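Local coordinates for protein fructuronate-tagaturonate epimerase UxaE from Cohnella laeviribosi in complex with 1 glycerol (Cohnella laeviribosi, PDB 6IL9) that probably catalyses the epimerisation that interconverts fructuronate and tagaturonate, using a zinc-binding TIM-barrel domain, at residues Y19-M33 / A141-E153. Residues are numbered along the deposited sequence; the frame is centred on the assembly and turned at random.
Sequences YPRSRHESEGTRVQM and AAAYAVFQEGYTE
Phe147 turns one face of its ring to His24, whose ND1 lies over it toward the rim, 3.4 Å from CE1 of Phe147. The two planes are tilted by 36°, so the rings overlap obliquely. Phe147 reaches this place because its CG is anti to the backbone N (chi1 -172°), which sends the ring out from the helix. Its edge meets apolar groups: CG2 of Val31 touches CZ at 3.5 Å, and CE of Met33 lies 3.8 Å from CD2. Leu42 of strand 39-45 also packs on this ring. With an alanine here, Val31, Met33 and His24 would probably lose their shared partner, and a gap would open between sheet and helix. Next along the helix, the Gln148 amide stacks over the Tyr19 ring, planes 25° apart, with NE2 3.4 Å from CE1 of Tyr19. Lys40 is hydrogen-bonded to OE1 of this amide, and the Tyr19 hydroxyl to Glu469. Waters bridge the two segments. One accepts from Arg21 N and donates to Gln148 O; a second accepts from the side-chain NH1 of Arg21 and donates to Gly150 O. Gly150, with positive phi, belongs to the Schellman motif at the C-terminal end of the helix, close beside Arg21 O. The arrangement docks an edge strand and hairpin of the N-terminal antiparallel sheet on helix 135-149, which packs against strand 117-124 of the TIM barrel.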
loop_
_atom_site.group_PDB
_atom_site.type_symbol
_atom_site.label_atom_id
_atom_site.label_comp_id
_atom_site.label_asym_id
_atom_site.label_seq_id
_atom_site.Cartn_x
_atom_site.Cartn_y
_atom_site.Cartn_z
ATOM N N TYR A 19 17.376 6.129 19.873
ATOM C CA TYR A 19 17.364 6.249 18.425
ATOM C C TYR A 19 17.960 7.602 18.058
ATOM O O TYR A 19 17.396 8.633 18.429
ATOM C CB TYR A 19 15.949 6.089 17.886
ATOM C CG TYR A 19 15.441 4.664 18.028
ATOM C CD1 TYR A 19 15.868 3.666 17.159
ATOM C CD2 TYR A 19 14.561 4.313 19.046
ATOM C CE1 TYR A 19 15.416 2.350 17.294
ATOM C CE2 TYR A 19 14.096 3.008 19.186
ATOM C CZ TYR A 19 14.529 2.031 18.307
ATOM O OH TYR A 19 14.076 0.736 18.441
ATOM N N PRO A 20 19.111 7.641 17.380
ATOM C CA PRO A 20 19.880 8.891 17.344
ATOM C C PRO A 20 19.201 9.993 16.559
ATOM O O PRO A 20 19.403 11.172 16.875
ATOM C CB PRO A 20 21.211 8.464 16.707
ATOM C CG PRO A 20 20.875 7.257 15.904
ATOM C CD PRO A 20 19.782 6.546 16.660
ATOM N N ARG A 21 18.377 9.654 15.570
ATOM C CA ARG A 21 17.695 10.667 14.779
ATOM C C ARG A 21 16.357 11.091 15.375
ATOM O O ARG A 21 15.644 11.890 14.756
ATOM C CB ARG A 21 17.490 10.154 13.349
ATOM C CG ARG A 21 18.781 9.873 12.583
ATOM C CD ARG A 21 18.456 9.285 11.210
ATOM N NE ARG A 21 19.635 9.003 10.388
ATOM C CZ ARG A 21 20.055 9.767 9.379
ATOM N NH1 ARG A 21 19.409 10.884 9.058
ATOM N NH2 ARG A 21 21.127 9.414 8.686
ATOM N N SER A 22 16.007 10.606 16.573
ATOM C CA SER A 22 14.695 10.854 17.152
ATOM C C SER A 22 14.647 12.071 18.065
ATOM O O SER A 22 13.584 12.357 18.626
ATOM C CB SER A 22 14.222 9.624 17.949
ATOM O OG SER A 22 14.974 9.497 19.153
ATOM N N ARG A 23 15.755 12.779 18.252
ATOM C CA ARG A 23 15.773 13.903 19.180
ATOM C C ARG A 23 15.095 15.104 18.538
ATOM O O ARG A 23 15.537 15.582 17.487
ATOM C CB ARG A 23 17.206 14.240 19.576
ATOM C CG ARG A 23 17.837 13.187 20.456
ATOM C CD ARG A 23 19.282 13.525 20.741
ATOM N NE ARG A 23 19.905 12.542 21.619
ATOM C CZ ARG A 23 20.679 11.546 21.200
ATOM N NH1 ARG A 23 20.925 11.392 19.904
ATOM N NH2 ARG A 23 21.203 10.702 22.081
ATOM N N HIS A 24 14.024 15.584 19.167
ATOM C CA HIS A 24 13.295 16.755 18.700
ATOM C C HIS A 24 12.969 17.644 19.891
ATOM O O HIS A 24 13.169 17.267 21.050
ATOM C CB HIS A 24 12.034 16.347 17.931
ATOM C CG HIS A 24 12.337 15.596 16.675
ATOM N ND1 HIS A 24 12.480 14.224 16.644
ATOM C CD2 HIS A 24 12.582 16.031 15.416
ATOM C CE1 HIS A 24 12.784 13.847 15.414
ATOM N NE2 HIS A 24 12.846 14.924 14.649
ATOM N N GLU A 25 12.485 18.849 19.593
ATOM C CA GLU A 25 12.274 19.855 20.620
ATOM C C GLU A 25 11.098 20.736 20.226
ATOM O O GLU A 25 10.992 21.150 19.070
ATOM C CB GLU A 25 13.535 20.704 20.805
ATOM C CG GLU A 25 13.360 21.926 21.682
ATOM C CD GLU A 25 14.636 22.272 22.423
ATOM O OE1 GLU A 25 14.548 22.863 23.526
ATOM O OE2 GLU A 25 15.726 21.947 21.896
ATOM N N SER A 26 10.216 21.007 21.186
ATOM C CA SER A 26 9.098 21.929 20.994
ATOM C C SER A 26 9.029 22.838 22.212
ATOM O O SER A 26 8.661 22.387 23.301
ATOM C CB SER A 26 7.777 21.184 20.794
ATOM O OG SER A 26 6.688 22.092 20.696
ATOM N N GLU A 27 9.367 24.113 22.019
ATOM C CA GLU A 27 9.441 25.103 23.102
ATOM C C GLU A 27 10.469 24.575 24.103
ATOM O O GLU A 27 11.582 24.209 23.692
ATOM C CB GLU A 27 8.051 25.378 23.660
ATOM C CG GLU A 27 7.143 26.139 22.705
ATOM C CD GLU A 27 5.738 26.320 23.251
ATOM O OE1 GLU A 27 5.138 25.317 23.698
ATOM O OE2 GLU A 27 5.232 27.464 23.232
ATOM N N GLY A 28 10.153 24.494 25.389
ATOM C CA GLY A 28 11.132 24.039 26.353
ATOM C C GLY A 28 11.178 22.547 26.602
ATOM O O GLY A 28 11.865 22.114 27.532
ATOM N N THR A 29 10.479 21.741 25.806
ATOM C CA THR A 29 10.416 20.300 26.013
ATOM C C THR A 29 11.257 19.578 24.970
ATOM O O THR A 29 11.064 19.777 23.768
ATOM C CB THR A 29 8.975 19.788 25.947
ATOM O OG1 THR A 29 8.165 20.498 26.891
ATOM C CG2 THR A 29 8.926 18.288 26.263
ATOM N N ARG A 30 12.171 18.731 25.441
ATOM C CA ARG A 30 12.960 17.844 24.597
ATOM C C ARG A 30 12.325 16.458 24.591
ATOM O O ARG A 30 11.862 15.979 25.627
ATOM C CB ARG A 30 14.396 17.749 25.104
ATOM C CG ARG A 30 15.315 18.841 24.600
ATOM C CD ARG A 30 16.456 19.071 25.578
ATOM N NE ARG A 30 15.965 19.545 26.870
ATOM C CZ ARG A 30 16.144 18.909 28.024
ATOM N NH1 ARG A 30 16.811 17.762 28.063
ATOM N NH2 ARG A 30 15.657 19.427 29.145
ATOM N N VAL A 31 12.285 15.821 23.424
ATOM C CA VAL A 31 11.706 14.487 23.303
ATOM C C VAL A 31 12.628 13.630 22.448
ATOM O O VAL A 31 13.226 14.111 21.479
ATOM C CB VAL A 31 10.286 14.520 22.698
ATOM C CG1 VAL A 31 9.288 15.096 23.693
ATOM C CG2 VAL A 31 10.280 15.324 21.415
ATOM N N GLN A 32 12.746 12.355 22.819
ATOM C CA GLN A 32 13.478 11.379 22.024
ATOM C C GLN A 32 12.768 10.042 22.148
ATOM O O GLN A 32 11.873 9.873 22.976
ATOM C CB GLN A 32 14.934 11.259 22.479
ATOM C CG GLN A 32 15.097 10.684 23.866
ATOM C CD GLN A 32 16.529 10.776 24.351
ATOM O OE1 GLN A 32 17.290 11.643 23.916
ATOM N NE2 GLN A 32 16.911 9.874 25.242
ATOM N N MET A 33 13.172 9.090 21.305
ATOM C CA MET A 33 12.647 7.732 21.336
ATOM C C MET A 33 13.743 6.766 21.769
ATOM O O MET A 33 14.914 6.930 21.405
ATOM C CB MET A 33 12.103 7.312 19.962
ATOM C CG MET A 33 11.302 6.021 19.982
ATOM S SD MET A 33 10.514 5.603 18.386
ATOM C CE MET A 33 9.773 7.260 18.094
ATOM N N ALA A 141 1.722 4.117 13.240
ATOM C CA ALA A 141 3.015 3.501 12.957
ATOM C C ALA A 141 3.841 4.370 12.016
ATOM O O ALA A 141 5.050 4.525 12.206
ATOM C CB ALA A 141 2.814 2.099 12.370
ATOM N N ALA A 142 3.193 4.972 11.007
ATOM C CA ALA A 142 3.912 5.842 10.079
ATOM C C ALA A 142 4.394 7.123 10.754
ATOM O O ALA A 142 5.519 7.573 10.505
ATOM C CB ALA A 142 3.023 6.187 8.880
ATOM N N ALA A 143 3.554 7.735 11.595
ATOM C CA ALA A 143 3.949 8.974 12.262
ATOM C C ALA A 143 5.115 8.738 13.209
ATOM O O ALA A 143 6.054 9.543 13.269
ATOM C CB ALA A 143 2.762 9.570 13.028
ATOM N N TYR A 144 5.067 7.648 13.966
ATOM C CA TYR A 144 6.166 7.357 14.874
ATOM C C TYR A 144 7.429 6.993 14.111
ATOM O O TYR A 144 8.542 7.251 14.588
ATOM C CB TYR A 144 5.755 6.240 15.828
ATOM C CG TYR A 144 4.917 6.703 17.001
ATOM C CD1 TYR A 144 5.402 7.657 17.887
ATOM C CD2 TYR A 144 3.656 6.176 17.229
ATOM C CE1 TYR A 144 4.650 8.074 18.970
ATOM C CE2 TYR A 144 2.888 6.598 18.311
ATOM C CZ TYR A 144 3.398 7.535 19.174
ATOM O OH TYR A 144 2.638 7.935 20.253
ATOM N N ALA A 145 7.279 6.399 12.928
ATOM C CA ALA A 145 8.439 6.048 12.119
ATOM C C ALA A 145 9.186 7.288 11.647
ATOM O O ALA A 145 10.419 7.344 11.727
ATOM C CB ALA A 145 8.006 5.201 10.925
ATOM N N VAL A 146 8.470 8.289 11.125
ATOM C CA VAL A 146 9.203 9.461 10.640
ATOM C C VAL A 146 9.786 10.238 11.810
ATOM O O VAL A 146 10.826 10.886 11.670
ATOM C CB VAL A 146 8.339 10.373 9.744
ATOM C CG1 VAL A 146 7.900 9.630 8.496
ATOM C CG2 VAL A 146 7.143 10.945 10.507
ATOM N N PHE A 147 9.142 10.182 12.978
ATOM C CA PHE A 147 9.711 10.818 14.163
ATOM C C PHE A 147 10.987 10.104 14.596
ATOM O O PHE A 147 12.019 10.743 14.836
ATOM C CB PHE A 147 8.672 10.832 15.290
ATOM C CG PHE A 147 9.077 11.644 16.503
ATOM C CD1 PHE A 147 8.866 13.014 16.546
ATOM C CD2 PHE A 147 9.643 11.021 17.602
ATOM C CE1 PHE A 147 9.235 13.755 17.664
ATOM C CE2 PHE A 147 10.017 11.758 18.724
ATOM C CZ PHE A 147 9.805 13.124 18.750
ATOM N N GLN A 148 10.939 8.773 14.671
ATOM C CA GLN A 148 12.109 7.987 15.050
ATOM C C GLN A 148 13.304 8.277 14.155
ATOM O O GLN A 148 14.441 8.374 14.635
ATOM C CB GLN A 148 11.773 6.503 14.993
ATOM C CG GLN A 148 12.951 5.601 15.316
ATOM C CD GLN A 148 12.583 4.138 15.243
ATOM O OE1 GLN A 148 11.516 3.730 15.704
ATOM N NE2 GLN A 148 13.465 3.339 14.668
ATOM N N GLU A 149 13.070 8.399 12.851
ATOM C CA GLU A 149 14.128 8.574 11.870
ATOM C C GLU A 149 14.405 10.028 11.533
ATOM O O GLU A 149 15.275 10.294 10.691
ATOM C CB GLU A 149 13.773 7.821 10.584
ATOM C CG GLU A 149 13.637 6.331 10.763
ATOM C CD GLU A 149 14.959 5.668 11.103
ATOM O OE1 GLU A 149 16.015 6.173 10.656
ATOM O OE2 GLU A 149 14.932 4.649 11.821
ATOM N N GLY A 150 13.698 10.965 12.156
ATOM C CA GLY A 150 13.909 12.373 11.871
ATOM C C GLY A 150 13.710 12.705 10.410
ATOM O O GLY A 150 14.494 13.470 9.831
ATOM N N TYR A 151 12.696 12.114 9.792
ATOM C CA TYR A 151 12.421 12.293 8.368
ATOM C C TYR A 151 11.335 13.349 8.244
ATOM O O TYR A 151 10.163 13.080 8.512
ATOM C CB TYR A 151 11.989 10.974 7.744
ATOM C CG TYR A 151 11.686 11.043 6.262
ATOM C CD1 TYR A 151 12.700 10.890 5.327
ATOM C CD2 TYR A 151 10.382 11.206 5.808
ATOM C CE1 TYR A 151 12.429 10.933 3.966
ATOM C CE2 TYR A 151 10.093 11.248 4.442
ATOM C CZ TYR A 151 11.128 11.105 3.534
ATOM O OH TYR A 151 10.857 11.145 2.185
ATOM N N THR A 152 11.729 14.557 7.835
ATOM C CA THR A 152 10.825 15.698 7.825
ATOM C C THR A 152 10.312 16.042 6.436
ATOM O O THR A 152 9.582 17.027 6.292
ATOM C CB THR A 152 11.520 16.928 8.426
ATOM O OG1 THR A 152 12.594 17.334 7.565
ATOM C CG2 THR A 152 12.078 16.604 9.799
ATOM N N GLU A 153 10.666 15.256 5.416
ATOM C CA GLU A 153 10.299 15.570 4.040
ATOM C C GLU A 153 8.827 15.332 3.736
ATOM O O GLU A 153 8.348 15.806 2.702
ATOM C CB GLU A 153 11.149 14.749 3.067
ATOM C CG GLU A 153 12.554 15.286 2.874
ATOM C CD GLU A 153 13.402 15.153 4.112
ATOM O OE1 GLU A 153 13.415 14.055 4.710
ATOM O OE2 GLU A 153 14.060 16.148 4.495
HETATM O O HOH W 1 17.165 7.176 14.826
HETATM O O HOH W 2 17.479 12.672 10.199
HETATM O O HOH W 3 14.669 15.595 12.256
#